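Local coordinates for putative adhesin (Bacteroides fragilis NCTC 9343, PDB 3PET), which is of unknown function but, as a putative lipoprotein with a right-handed beta-helix, probably serves in cell adhesion, at residues A[110-115]-A[130-135]; A[150-155]-A[170-175]; A[178-183]-A[198-203]. One frame throughout, in Å; residues are numbered along the deposited sequence. Where two conformers were deposited one is given.

Interaction 1: A[110-115]-A[130-135]; sequences DNLDIE and QKLNVQ
Asp113 and Asn133 stand side by side on the outer face of two parallel strands, 111-115 and 131-135, and are joined by an amide-to-carboxylate hydrogen bond. From CB, Asn133 is carried by a chi1 of -174° that sets CG anti to the backbone N. Asn133 CB lies 3.8 Å from Asp113 OD1; beyond CG, Asn133 ND2 donates to Asp113 OD1 over 3.0 Å. Asp113 OD1 lies close to the plane of the amide, yet the N-H arrives from above the carboxylate, 48° out of its plane. Asn133 ND2 also has Glu115 OE2 at 3.6 Å, and Asn133 OD1 rests against Ala152 CB of the next strand. Glu115, bent at chi2, lays its carboxylate alongside the Gln135 chain, Glu115 OE2 reaching Gln135 CG at 3.3 Å; the Gln135 amide oxygen takes a bond from Lys156. At the start of the pair, Asn111 OD1 lies 3.4 Å from Lys131 CB. Asp110 O accepts from both Gln130 N and Lys131 N, and the bonds then alternate between the strands through Gln135 N. On the inner face Leu112 lies beside Leu132 and Ile114 beside Val134; Leu112 CD2 meets Leu132 CD1 at 4.0 Å. These side chains enter the helix interior, where Leu127, Ile124 and Leu144 meet them. Asp113 OD1 and Glu115 OE2 are only 2.7 Å apart, which suggests that one of the two acids is protonated. The chemistry thus divides by face: aliphatic rows within, and outside an amide beside two acids whose ionisation is probably coupled.

Interaction 2: A[150-155]-A[170-175]; sequences IAALHS and AVEASS
This is a parallel strand-on-strand contact between successive coils of the beta-helix: Ala151 pairs with Val171, Leu153 with Ala173 and so on in exact register, the short axes 4.6 Å apart and 2° from parallel. Five backbone bonds alternate across the gap, from Ala151 N to Ala170 O at one end to Ser155 N to Ser174 O at the other; Leu153 N to Glu172 O, at 2.7 Å, is the shortest. On the outer face, Glu172 is bent at chi2 and spreads its carboxylate over the neighbouring strand, OE1 4.0 Å from Ala152 CB and OE2 beside Ile150 CG2. Ala152, with no more than a methyl, is the partner directly beside it. His154 has CG beside its own backbone N (chi1 -53°), and its ring presents the ND1 edge to Ser174 CB, 3.7 Å away and near the ring plane. His154 NE2 lies 2.9 Å from a water that also sits in the plane of the ring and donates to Glu172 OE1. This single water spans the 5.4 Å between His154 NE2 and Glu172 OE1, so the two groups are linked without touching. On the inner face, Ala151, Leu153, Val171 and Ala173 turn to the interior, where Leu166 meets Ala151, Ala163 meets Leu153, and Cys183 meets both Leu153 and Val171. Ser155 and Ser175 lie next to each other in register there, like on like, both OG atoms between backbone N and carbonyl carbon, with Ser155 OG 3.3 Å from Ser175 CA. In-register parallel strands of adjacent coils, with alternate residues facing the interior, are typical of the right-handed parallel beta-helix.

Interaction 3: A[178-183]-A[198-203]; sequences VGDITC and SIKYKG
Asp180, just before strand 181-183, and Lys200 cross obliquely at the outer surface. Lys200 turns at chi3 (-76°), which swings CE to within 3.8 Å of Thr182 OG1, and Lys200 NZ comes to 3.8 Å from Asp180 OD2, a long salt bridge. Two waters fill in for the direct contact: each donates to Asp180 OD2 and accepts from Lys200 NZ, at 2.7 to 2.9 Å, so the charges are joined mainly through a doubled water link. The other oxygen of Asp180 faces the backbone. Asp180 OD1 takes the N-H of Ser198, its N 2.9 Å away, nearly straight but on the anti side and 31° out of the carboxylate plane. The carboxylate therefore has one oxygen for the neighbouring main chain and one for the lysine and its waters, while the backbone N of Asp180 is held by Asn160. Strands 181-183 and 199-202 run parallel as neighbouring coils of the right-handed beta-helix near its C-terminal end; four backbone bonds join them, from Ile181 N to Ser198 O through Lys202 N to Cys183 O. Their inner faces carry a different set. Ile181 and Ile199 share the same rotamer, and Ile181 CB meets Ile199 CG1 at 4.2 Å. Cys183 SG, placed between its own backbone N and carbonyl carbon (chi1 58°), abuts Tyr201 CB at 3.7 Å, while the Tyr201 ring leads away from Cys183. Leu153 and Val171 press on Cys183 from strands 147-155 and 171-175, and Ile189 touches both Cys183 and Tyr201.

The three contacts follow one another along the chain as steps of the same beta-helix. Interactions 1 and 2, with centres about 10 Å apart, are joined directly: Leu132 O and Ala152 N lie 2.8 Å apart, as do Val134 N and Ala152 O, both probable hydrogen bonds, so their four strands continue a single ladder. Interaction 3, also centred about 10 Å from interaction 2, belongs to another face and meets it across the interior, where Ile181 CD1 is 3.4 Å from Ser155 OG and Leu153 CD1 is 3.7 Å from Cys183 CB. Interactions 1 and 3 do not touch; their nearest atoms are about 8 Å apart.

Interaction 1: A[110-115]-A[130-135]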
ATOM      1  N   ASP A 110      20.869 -19.595   4.448  1.00 24.75           N
ATOM      2  CA  ASP A 110      21.975 -18.705   4.128  1.00 25.87           C
ATOM      3  C   ASP A 110      21.396 -17.363   3.626  1.00 30.13           C
ATOM      4  O   ASP A 110      21.622 -16.330   4.244  1.00 30.26           O
ATOM      5  CB  ASP A 110      22.947 -19.336   3.104  1.00 29.06           C
ATOM      6  CG  ASP A 110      22.312 -20.195   2.003  1.00 48.14           C
ATOM      7  OD1 ASP A 110      21.117 -19.961   1.667  1.00 48.54           O
ATOM      8  OD2 ASP A 110      23.011 -21.095   1.473  1.00 56.85           O
ATOM      9  N   ASN A 111      20.614 -17.395   2.538  1.00 26.86           N
ATOM     10  CA  ASN A 111      20.003 -16.205   1.929  1.00 25.45           C
ATOM     11  C   ASN A 111      18.516 -16.362   1.861  1.00 28.37           C
ATOM     12  O   ASN A 111      18.035 -17.407   1.435  1.00 27.58           O
ATOM     13  CB  ASN A 111      20.533 -15.970   0.503  1.00 23.82           C
ATOM     14  CG  ASN A 111      22.037 -16.030   0.392  1.00 50.49           C
ATOM     15  OD1 ASN A 111      22.762 -15.220   0.968  1.00 38.65           O
ATOM     16  ND2 ASN A 111      22.543 -17.038  -0.301  1.00 44.28           N
ATOM     17  N   LEU A 112      17.780 -15.328   2.263  1.00 23.23           N
ATOM     18  CA  LEU A 112      16.337 -15.339   2.163  1.00 20.77           C
ATOM     19  C   LEU A 112      15.898 -14.131   1.366  1.00 24.28           C
ATOM     20  O   LEU A 112      16.281 -13.006   1.688  1.00 23.30           O
ATOM     21  CB  LEU A 112      15.659 -15.381   3.544  1.00 19.21           C
ATOM     22  CG  LEU A 112      14.116 -15.390   3.543  1.00 21.32           C
ATOM     23  CD1 LEU A 112      13.534 -16.675   2.860  1.00 21.16           C
ATOM     24  CD2 LEU A 112      13.572 -15.222   4.944  1.00 19.42           C
ATOM     25  N   ASP A 113      15.096 -14.368   0.323  1.00 20.09           N
ATOM     26  CA  ASP A 113      14.552 -13.307  -0.506  1.00 20.14           C
ATOM     27  C   ASP A 113      13.008 -13.290  -0.347  1.00 23.75           C
ATOM     28  O   ASP A 113      12.342 -14.285  -0.652  1.00 23.49           O
ATOM     29  CB  ASP A 113      14.986 -13.509  -1.977  1.00 22.77           C
ATOM     30  CG  ASP A 113      14.653 -12.387  -2.928  1.00 38.13           C
ATOM     31  OD1 ASP A 113      14.289 -11.284  -2.450  1.00 39.79           O
ATOM     32  OD2 ASP A 113      14.798 -12.588  -4.151  1.00 49.98           O
ATOM     33  N   ILE A 114      12.467 -12.175   0.176  1.00 17.42           N
ATOM     34  CA  ILE A 114      11.025 -12.008   0.359  0.50 16.49           C
ATOM     35  C   ILE A 114      10.543 -10.939  -0.602  1.00 20.46           C
ATOM     36  O   ILE A 114      11.027  -9.792  -0.555  1.00 18.25           O
ATOM     37  CB  ILE A 114      10.605 -11.699   1.823  0.50 19.35           C
ATOM     38  CG1 ILE A 114      11.176 -12.742   2.808  0.50 19.90           C
ATOM     39  CG2 ILE A 114       9.064 -11.595   1.948  0.50 18.85           C
ATOM     40  CD1 ILE A 114      11.476 -12.182   4.114  0.50 27.95           C
ATOM     41  N   GLU A 115       9.595 -11.333  -1.492  1.00 17.79           N
ATOM     42  CA  GLU A 115       8.977 -10.443  -2.479  1.00 19.26           C
ATOM     43  C   GLU A 115       7.466 -10.493  -2.218  1.00 24.85           C
ATOM     44  O   GLU A 115       6.819 -11.497  -2.534  1.00 24.73           O
ATOM     45  CB  GLU A 115       9.332 -10.821  -3.945  1.00 20.62           C
ATOM     46  CG  GLU A 115      10.825 -10.974  -4.247  1.00 30.47           C
ATOM     47  CD  GLU A 115      11.646  -9.710  -4.459  1.00 54.75           C
ATOM     48  OE1 GLU A 115      11.254  -8.869  -5.303  1.00 52.27           O
ATOM     49  OE2 GLU A 115      12.722  -9.591  -3.828  1.00 41.04           O
ATOM     50  N   GLN A 130      22.196 -15.312   6.742  1.00 22.69           N
ATOM     51  CA  GLN A 130      23.376 -14.507   6.457  1.00 22.10           C
ATOM     52  C   GLN A 130      22.912 -13.246   5.773  1.00 25.30           C
ATOM     53  O   GLN A 130      23.197 -12.153   6.245  1.00 24.51           O
ATOM     54  CB  GLN A 130      24.406 -15.279   5.607  1.00 23.56           C
ATOM     55  CG  GLN A 130      24.931 -16.568   6.270  1.00 36.37           C
ATOM     56  CD  GLN A 130      25.429 -16.367   7.688  1.00 55.20           C
ATOM     57  OE1 GLN A 130      26.352 -15.583   7.938  1.00 49.72           O
ATOM     58  NE2 GLN A 130      24.802 -17.045   8.654  1.00 47.08           N
ATOM     59  N   LYS A 131      22.178 -13.401   4.661  1.00 22.82           N
ATOM     60  CA  LYS A 131      21.678 -12.272   3.891  0.50 22.17           C
ATOM     61  C   LYS A 131      20.161 -12.326   3.791  1.00 25.70           C
ATOM     62  O   LYS A 131      19.590 -13.373   3.466  1.00 25.70           O
ATOM     63  CB  LYS A 131      22.311 -12.226   2.490  0.50 24.34           C
ATOM     64  CG  LYS A 131      23.828 -12.051   2.494  0.50 33.30           C
ATOM     65  CD  LYS A 131      24.407 -12.134   1.094  0.50 39.89           C
ATOM     66  CE  LYS A 131      25.911 -12.049   1.110  0.50 53.56           C
ATOM     67  NZ  LYS A 131      26.488 -12.205  -0.252  0.50 63.47           N
ATOM     68  N   LEU A 132      19.517 -11.198   4.084  1.00 20.46           N
ATOM     69  CA  LEU A 132      18.073 -11.047   3.989  1.00 19.87           C
ATOM     70  C   LEU A 132      17.780  -9.925   3.025  1.00 23.26           C
ATOM     71  O   LEU A 132      18.357  -8.832   3.140  1.00 23.26           O
ATOM     72  CB  LEU A 132      17.413 -10.772   5.353  1.00 19.61           C
ATOM     73  CG  LEU A 132      15.927 -10.359   5.317  1.00 23.01           C
ATOM     74  CD1 LEU A 132      15.009 -11.514   4.868  1.00 22.41           C
ATOM     75  CD2 LEU A 132      15.501  -9.794   6.634  1.00 25.42           C
ATOM     76  N   ASN A 133      16.896 -10.190   2.077  1.00 18.72           N
ATOM     77  CA  ASN A 133      16.443  -9.213   1.101  1.00 18.08           C
ATOM     78  C   ASN A 133      14.933  -9.162   1.132  1.00 23.25           C
ATOM     79  O   ASN A 133      14.297 -10.181   0.893  1.00 23.57           O
ATOM     80  CB  ASN A 133      16.963  -9.532  -0.317  1.00 16.26           C
ATOM     81  CG  ASN A 133      16.625  -8.437  -1.299  1.00 32.64           C
ATOM     82  OD1 ASN A 133      17.030  -7.299  -1.143  1.00 28.41           O
ATOM     83  ND2 ASN A 133      15.823  -8.730  -2.305  1.00 28.11           N
ATOM     84  N   VAL A 134      14.358  -7.987   1.459  1.00 18.66           N
ATOM     85  CA  VAL A 134      12.912  -7.797   1.517  1.00 16.74           C
ATOM     86  C   VAL A 134      12.532  -6.709   0.527  1.00 20.53           C
ATOM     87  O   VAL A 134      13.035  -5.584   0.609  1.00 19.28           O
ATOM     88  CB  VAL A 134      12.391  -7.468   2.956  1.00 19.72           C
ATOM     89  CG1 VAL A 134      10.885  -7.192   2.964  1.00 18.53           C
ATOM     90  CG2 VAL A 134      12.722  -8.580   3.930  1.00 19.75           C
ATOM     91  N   GLN A 135      11.605  -7.037  -0.379  1.00 17.69           N
ATOM     92  CA  GLN A 135      11.028  -6.082  -1.323  1.00 18.36           C
ATOM     93  C   GLN A 135       9.535  -6.120  -1.108  1.00 21.52           C
ATOM     94  O   GLN A 135       8.877  -7.073  -1.564  1.00 21.42           O
ATOM     95  CB  GLN A 135      11.407  -6.423  -2.779  1.00 20.11           C
ATOM     96  CG  GLN A 135      12.909  -6.333  -3.088  1.00 36.05           C
ATOM     97  CD  GLN A 135      13.350  -4.979  -3.575  1.00 54.21           C
ATOM     98  OE1 GLN A 135      12.546  -4.119  -3.924  1.00 47.09           O
ATOM     99  NE2 GLN A 135      14.651  -4.778  -3.651  1.00 52.12           N
TER

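Interaction 2: A[150-155]-A[170-175]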
ATOM      1  N   ILE A 150      23.417  -9.327   7.029  1.00 21.34           N
ATOM      2  CA  ILE A 150      23.003  -8.215   6.168  1.00 21.15           C
ATOM      3  C   ILE A 150      21.492  -8.275   5.998  1.00 22.14           C
ATOM      4  O   ILE A 150      20.959  -9.353   5.720  1.00 19.33           O
ATOM      5  CB  ILE A 150      23.724  -8.235   4.772  1.00 25.66           C
ATOM      6  CG1 ILE A 150      25.260  -8.246   4.931  1.00 27.93           C
ATOM      7  CG2 ILE A 150      23.278  -7.006   3.901  1.00 28.18           C
ATOM      8  CD1 ILE A 150      26.043  -8.859   3.755  1.00 40.69           C
ATOM      9  N   ALA A 151      20.809  -7.116   6.118  1.00 19.90           N
ATOM     10  CA  ALA A 151      19.359  -7.016   5.872  1.00 17.92           C
ATOM     11  C   ALA A 151      19.073  -5.831   4.961  1.00 20.01           C
ATOM     12  O   ALA A 151      19.334  -4.675   5.328  1.00 18.21           O
ATOM     13  CB  ALA A 151      18.584  -6.887   7.183  1.00 18.20           C
ATOM     14  N   ALA A 152      18.599  -6.128   3.752  1.00 15.17           N
ATOM     15  CA  ALA A 152      18.196  -5.135   2.768  1.00 15.83           C
ATOM     16  C   ALA A 152      16.679  -5.055   2.852  1.00 18.75           C
ATOM     17  O   ALA A 152      15.998  -6.066   2.649  1.00 19.22           O
ATOM     18  CB  ALA A 152      18.681  -5.530   1.364  1.00 16.87           C
ATOM     19  N   LEU A 153      16.161  -3.902   3.290  1.00 13.62           N
ATOM     20  CA  LEU A 153      14.725  -3.684   3.529  1.00 12.49           C
ATOM     21  C   LEU A 153      14.237  -2.577   2.633  1.00 19.95           C
ATOM     22  O   LEU A 153      14.597  -1.414   2.850  1.00 18.27           O
ATOM     23  CB  LEU A 153      14.487  -3.342   5.027  1.00 11.77           C
ATOM     24  CG  LEU A 153      15.106  -4.308   6.062  1.00 15.39           C
ATOM     25  CD1 LEU A 153      14.913  -3.792   7.495  1.00 14.13           C
ATOM     26  CD2 LEU A 153      14.527  -5.729   5.933  1.00 16.41           C
ATOM     27  N   HIS A 154      13.463  -2.933   1.591  1.00 18.61           N
ATOM     28  CA  HIS A 154      12.997  -1.974   0.598  1.00 19.82           C
ATOM     29  C   HIS A 154      11.482  -2.011   0.523  1.00 23.16           C
ATOM     30  O   HIS A 154      10.892  -2.973   0.024  1.00 22.80           O
ATOM     31  CB  HIS A 154      13.634  -2.253  -0.790  1.00 21.52           C
ATOM     32  CG  HIS A 154      15.129  -2.332  -0.767  1.00 26.15           C
ATOM     33  ND1 HIS A 154      15.921  -1.220  -0.480  1.00 28.82           N
ATOM     34  CD2 HIS A 154      15.937  -3.392  -0.988  1.00 28.56           C
ATOM     35  CE1 HIS A 154      17.170  -1.647  -0.514  1.00 28.45           C
ATOM     36  NE2 HIS A 154      17.230  -2.947  -0.821  1.00 28.94           N
ATOM     37  N   SER A 155      10.851  -0.967   1.046  1.00 17.55           N
ATOM     38  CA  SER A 155       9.398  -0.885   1.044  1.00 16.46           C
ATOM     39  C   SER A 155       8.960   0.007  -0.094  1.00 21.52           C
ATOM     40  O   SER A 155       9.540   1.077  -0.285  1.00 21.86           O
ATOM     41  CB  SER A 155       8.886  -0.398   2.396  1.00 16.69           C
ATOM     42  OG  SER A 155       9.453   0.849   2.775  1.00 18.32           O
ATOM     43  N   ALA A 170      24.625  -5.219   9.245  1.00 17.99           N
ATOM     44  CA  ALA A 170      24.530  -4.190   8.209  1.00 17.49           C
ATOM     45  C   ALA A 170      23.105  -4.105   7.706  1.00 21.18           C
ATOM     46  O   ALA A 170      22.480  -5.130   7.408  1.00 19.94           O
ATOM     47  CB  ALA A 170      25.483  -4.503   7.064  1.00 18.16           C
ATOM     48  N   VAL A 171      22.572  -2.892   7.644  1.00 17.29           N
ATOM     49  CA  VAL A 171      21.205  -2.683   7.161  1.00 16.44           C
ATOM     50  C   VAL A 171      21.243  -1.734   5.976  1.00 20.29           C
ATOM     51  O   VAL A 171      21.943  -0.719   6.017  1.00 17.95           O
ATOM     52  CB  VAL A 171      20.246  -2.166   8.291  1.00 19.83           C
ATOM     53  CG1 VAL A 171      18.901  -1.693   7.740  1.00 18.20           C
ATOM     54  CG2 VAL A 171      20.034  -3.225   9.364  1.00 19.57           C
ATOM     55  N   GLU A 172      20.459  -2.058   4.929  1.00 18.93           N
ATOM     56  CA  GLU A 172      20.223  -1.176   3.776  1.00 19.51           C
ATOM     57  C   GLU A 172      18.726  -0.975   3.720  1.00 23.68           C
ATOM     58  O   GLU A 172      18.000  -1.919   3.431  1.00 22.06           O
ATOM     59  CB  GLU A 172      20.787  -1.747   2.475  1.00 21.81           C
ATOM     60  CG  GLU A 172      22.313  -1.822   2.474  1.00 38.53           C
ATOM     61  CD  GLU A 172      22.941  -3.044   1.827  1.00 66.49           C
ATOM     62  OE1 GLU A 172      22.271  -3.709   1.002  1.00 57.55           O
ATOM     63  OE2 GLU A 172      24.120  -3.329   2.144  1.00 66.07           O
ATOM     64  N   ALA A 173      18.246   0.207   4.113  1.00 20.26           N
ATOM     65  CA  ALA A 173      16.807   0.455   4.160  1.00 18.68           C
ATOM     66  C   ALA A 173      16.381   1.593   3.260  1.00 22.41           C
ATOM     67  O   ALA A 173      16.998   2.658   3.278  1.00 23.83           O
ATOM     68  CB  ALA A 173      16.374   0.747   5.594  1.00 18.82           C
ATOM     69  N   SER A 174      15.312   1.376   2.471  1.00 16.73           N
ATOM     70  CA  SER A 174      14.773   2.426   1.612  0.50 15.89           C
ATOM     71  C   SER A 174      13.261   2.348   1.644  1.00 19.53           C
ATOM     72  O   SER A 174      12.705   1.267   1.478  1.00 19.44           O
ATOM     73  CB  SER A 174      15.325   2.341   0.191  0.50 18.66           C
ATOM     74  OG  SER A 174      14.691   3.287  -0.653  0.50 24.59           O
ATOM     75  N   SER A 175      12.609   3.500   1.963  1.00 16.18           N
ATOM     76  CA  SER A 175      11.158   3.602   2.067  1.00 15.88           C
ATOM     77  C   SER A 175      10.656   4.479   0.907  1.00 18.94           C
ATOM     78  O   SER A 175      10.992   5.666   0.871  1.00 18.35           O
ATOM     79  CB  SER A 175      10.768   4.153   3.446  1.00 18.11           C
ATOM     80  OG  SER A 175      11.336   5.436   3.673  1.00 22.02           O
TER
HETATM   81  O   HOH W   1      20.102  -2.863  -0.643  1.00 40.41           O

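Interaction 3: A[178-183]-A[198-203]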
ATOM      1  N   VAL A 178       4.102   4.143   1.071  1.00 16.16           N
ATOM      2  CA  VAL A 178       3.450   4.758   2.234  1.00 15.30           C
ATOM      3  C   VAL A 178       3.611   3.797   3.394  1.00 18.26           C
ATOM      4  O   VAL A 178       3.065   2.690   3.343  1.00 16.98           O
ATOM      5  CB  VAL A 178       1.964   5.093   1.940  1.00 17.92           C
ATOM      6  CG1 VAL A 178       1.273   5.654   3.181  1.00 17.31           C
ATOM      7  CG2 VAL A 178       1.852   6.071   0.777  1.00 17.18           C
ATOM      8  N   GLY A 179       4.379   4.203   4.402  1.00 13.79           N
ATOM      9  CA  GLY A 179       4.650   3.328   5.533  1.00 14.42           C
ATOM     10  C   GLY A 179       6.043   3.504   6.095  1.00 18.80           C
ATOM     11  O   GLY A 179       6.889   4.163   5.490  1.00 17.88           O
ATOM     12  N   ASP A 180       6.276   2.905   7.264  1.00 14.81           N
ATOM     13  CA  ASP A 180       7.512   3.032   8.017  1.00 15.24           C
ATOM     14  C   ASP A 180       8.369   1.800   7.967  1.00 19.14           C
ATOM     15  O   ASP A 180       7.858   0.695   7.779  1.00 17.13           O
ATOM     16  CB  ASP A 180       7.174   3.303   9.495  1.00 17.50           C
ATOM     17  CG  ASP A 180       6.415   4.593   9.769  1.00 26.75           C
ATOM     18  OD1 ASP A 180       6.552   5.548   8.972  1.00 23.59           O
ATOM     19  OD2 ASP A 180       5.711   4.656  10.793  1.00 38.57           O
ATOM     20  N   ILE A 181       9.672   1.978   8.204  1.00 15.81           N
ATOM     21  CA  ILE A 181      10.593   0.849   8.366  1.00 15.93           C
ATOM     22  C   ILE A 181      11.180   0.967   9.760  1.00 18.53           C
ATOM     23  O   ILE A 181      11.759   2.000  10.084  1.00 16.10           O
ATOM     24  CB  ILE A 181      11.719   0.746   7.290  1.00 18.14           C
ATOM     25  CG1 ILE A 181      11.141   0.621   5.869  1.00 16.75           C
ATOM     26  CG2 ILE A 181      12.687  -0.424   7.603  1.00 17.49           C
ATOM     27  CD1 ILE A 181      12.196   0.688   4.781  1.00 13.48           C
ATOM     28  N   THR A 182      11.020  -0.068  10.588  1.00 16.65           N
ATOM     29  CA  THR A 182      11.660  -0.138  11.900  1.00 16.65           C
ATOM     30  C   THR A 182      12.694  -1.222  11.751  1.00 20.69           C
ATOM     31  O   THR A 182      12.386  -2.271  11.204  1.00 19.44           O
ATOM     32  CB  THR A 182      10.661  -0.351  13.048  1.00 23.75           C
ATOM     33  OG1 THR A 182       9.682   0.691  12.994  1.00 23.54           O
ATOM     34  CG2 THR A 182      11.352  -0.333  14.432  1.00 18.86           C
ATOM     35  N   CYS A 183      13.954  -0.937  12.106  1.00 19.51           N
ATOM     36  CA  CYS A 183      15.018  -1.919  11.899  1.00 17.84           C
ATOM     37  C   CYS A 183      16.050  -1.823  13.017  1.00 22.56           C
ATOM     38  O   CYS A 183      15.849  -1.094  13.992  1.00 21.56           O
ATOM     39  CB  CYS A 183      15.648  -1.764  10.515  1.00 16.83           C
ATOM     40  SG  CYS A 183      16.347  -0.122  10.209  1.00 20.31           S
ATOM     41  N   SER A 198       8.666   7.017   7.710  1.00 14.29           N
ATOM     42  CA  SER A 198       9.944   7.163   8.378  1.00 14.93           C
ATOM     43  C   SER A 198      10.724   5.886   8.541  1.00 19.64           C
ATOM     44  O   SER A 198      10.151   4.802   8.528  1.00 18.21           O
ATOM     45  CB  SER A 198       9.708   7.751   9.766  1.00 18.87           C
ATOM     46  OG  SER A 198       9.037   8.994   9.642  1.00 24.28           O
ATOM     47  N   ILE A 199      12.039   6.028   8.757  1.00 18.90           N
ATOM     48  CA  ILE A 199      12.932   4.891   9.052  1.00 18.23           C
ATOM     49  C   ILE A 199      13.451   5.071  10.484  1.00 21.11           C
ATOM     50  O   ILE A 199      14.041   6.100  10.814  1.00 21.55           O
ATOM     51  CB  ILE A 199      14.079   4.713   8.014  1.00 20.77           C
ATOM     52  CG1 ILE A 199      13.495   4.456   6.592  1.00 19.06           C
ATOM     53  CG2 ILE A 199      15.043   3.596   8.454  1.00 18.90           C
ATOM     54  CD1 ILE A 199      14.468   4.544   5.430  1.00 17.44           C
ATOM     55  N   LYS A 200      13.159   4.088  11.339  1.00 17.22           N
ATOM     56  CA  LYS A 200      13.582   4.080  12.733  1.00 18.16           C
ATOM     57  C   LYS A 200      14.547   2.928  12.937  1.00 20.97           C
ATOM     58  O   LYS A 200      14.230   1.810  12.561  1.00 18.65           O
ATOM     59  CB  LYS A 200      12.375   3.967  13.686  1.00 21.62           C
ATOM     60  CG  LYS A 200      11.569   5.265  13.825  1.00 30.65           C
ATOM     61  CD  LYS A 200      10.164   5.022  14.370  1.00 40.40           C
ATOM     62  CE  LYS A 200       9.211   4.431  13.345  1.00 49.89           C
ATOM     63  NZ  LYS A 200       7.837   4.267  13.893  1.00 57.11           N
ATOM     64  N   TYR A 201      15.731   3.195  13.486  1.00 17.55           N
ATOM     65  CA  TYR A 201      16.669   2.094  13.681  1.00 17.54           C
ATOM     66  C   TYR A 201      17.190   2.037  15.110  1.00 22.17           C
ATOM     67  O   TYR A 201      17.569   3.067  15.692  1.00 20.73           O
ATOM     68  CB  TYR A 201      17.848   2.189  12.683  1.00 17.93           C
ATOM     69  CG  TYR A 201      18.723   3.419  12.850  1.00 19.08           C
ATOM     70  CD1 TYR A 201      18.406   4.615  12.216  1.00 20.94           C
ATOM     71  CD2 TYR A 201      19.900   3.368  13.594  1.00 19.90           C
ATOM     72  CE1 TYR A 201      19.207   5.749  12.372  1.00 21.45           C
ATOM     73  CE2 TYR A 201      20.718   4.489  13.739  1.00 21.14           C
ATOM     74  CZ  TYR A 201      20.369   5.673  13.127  1.00 26.02           C
ATOM     75  OH  TYR A 201      21.161   6.781  13.309  1.00 27.07           O
ATOM     76  N   LYS A 202      17.237   0.825  15.657  1.00 19.44           N
ATOM     77  CA  LYS A 202      17.850   0.537  16.941  1.00 19.17           C
ATOM     78  C   LYS A 202      19.336   0.309  16.683  1.00 22.77           C
ATOM     79  O   LYS A 202      19.728   0.057  15.528  1.00 19.29           O
ATOM     80  CB  LYS A 202      17.224  -0.737  17.576  1.00 22.75           C
ATOM     81  CG  LYS A 202      15.763  -0.612  18.010  1.00 32.19           C
ATOM     82  CD  LYS A 202      15.329  -1.905  18.684  1.00 39.35           C
ATOM     83  CE  LYS A 202      13.845  -1.991  18.928  1.00 48.43           C
ATOM     84  NZ  LYS A 202      13.443  -3.344  19.417  1.00 44.38           N
ATOM     85  N   GLY A 203      20.137   0.395  17.742  1.00 21.60           N
ATOM     86  CA  GLY A 203      21.574   0.137  17.711  1.00 21.96           C
ATOM     87  C   GLY A 203      22.444   1.373  17.697  1.00 24.39           C
ATOM     88  O   GLY A 203      21.944   2.496  17.637  1.00 24.35           O
TER
HETATM   89  O   HOH W   2       6.131   2.522  12.694  1.00 43.83           O
HETATM   90  O   HOH W   3       6.616   6.468  12.630  1.00 49.32           O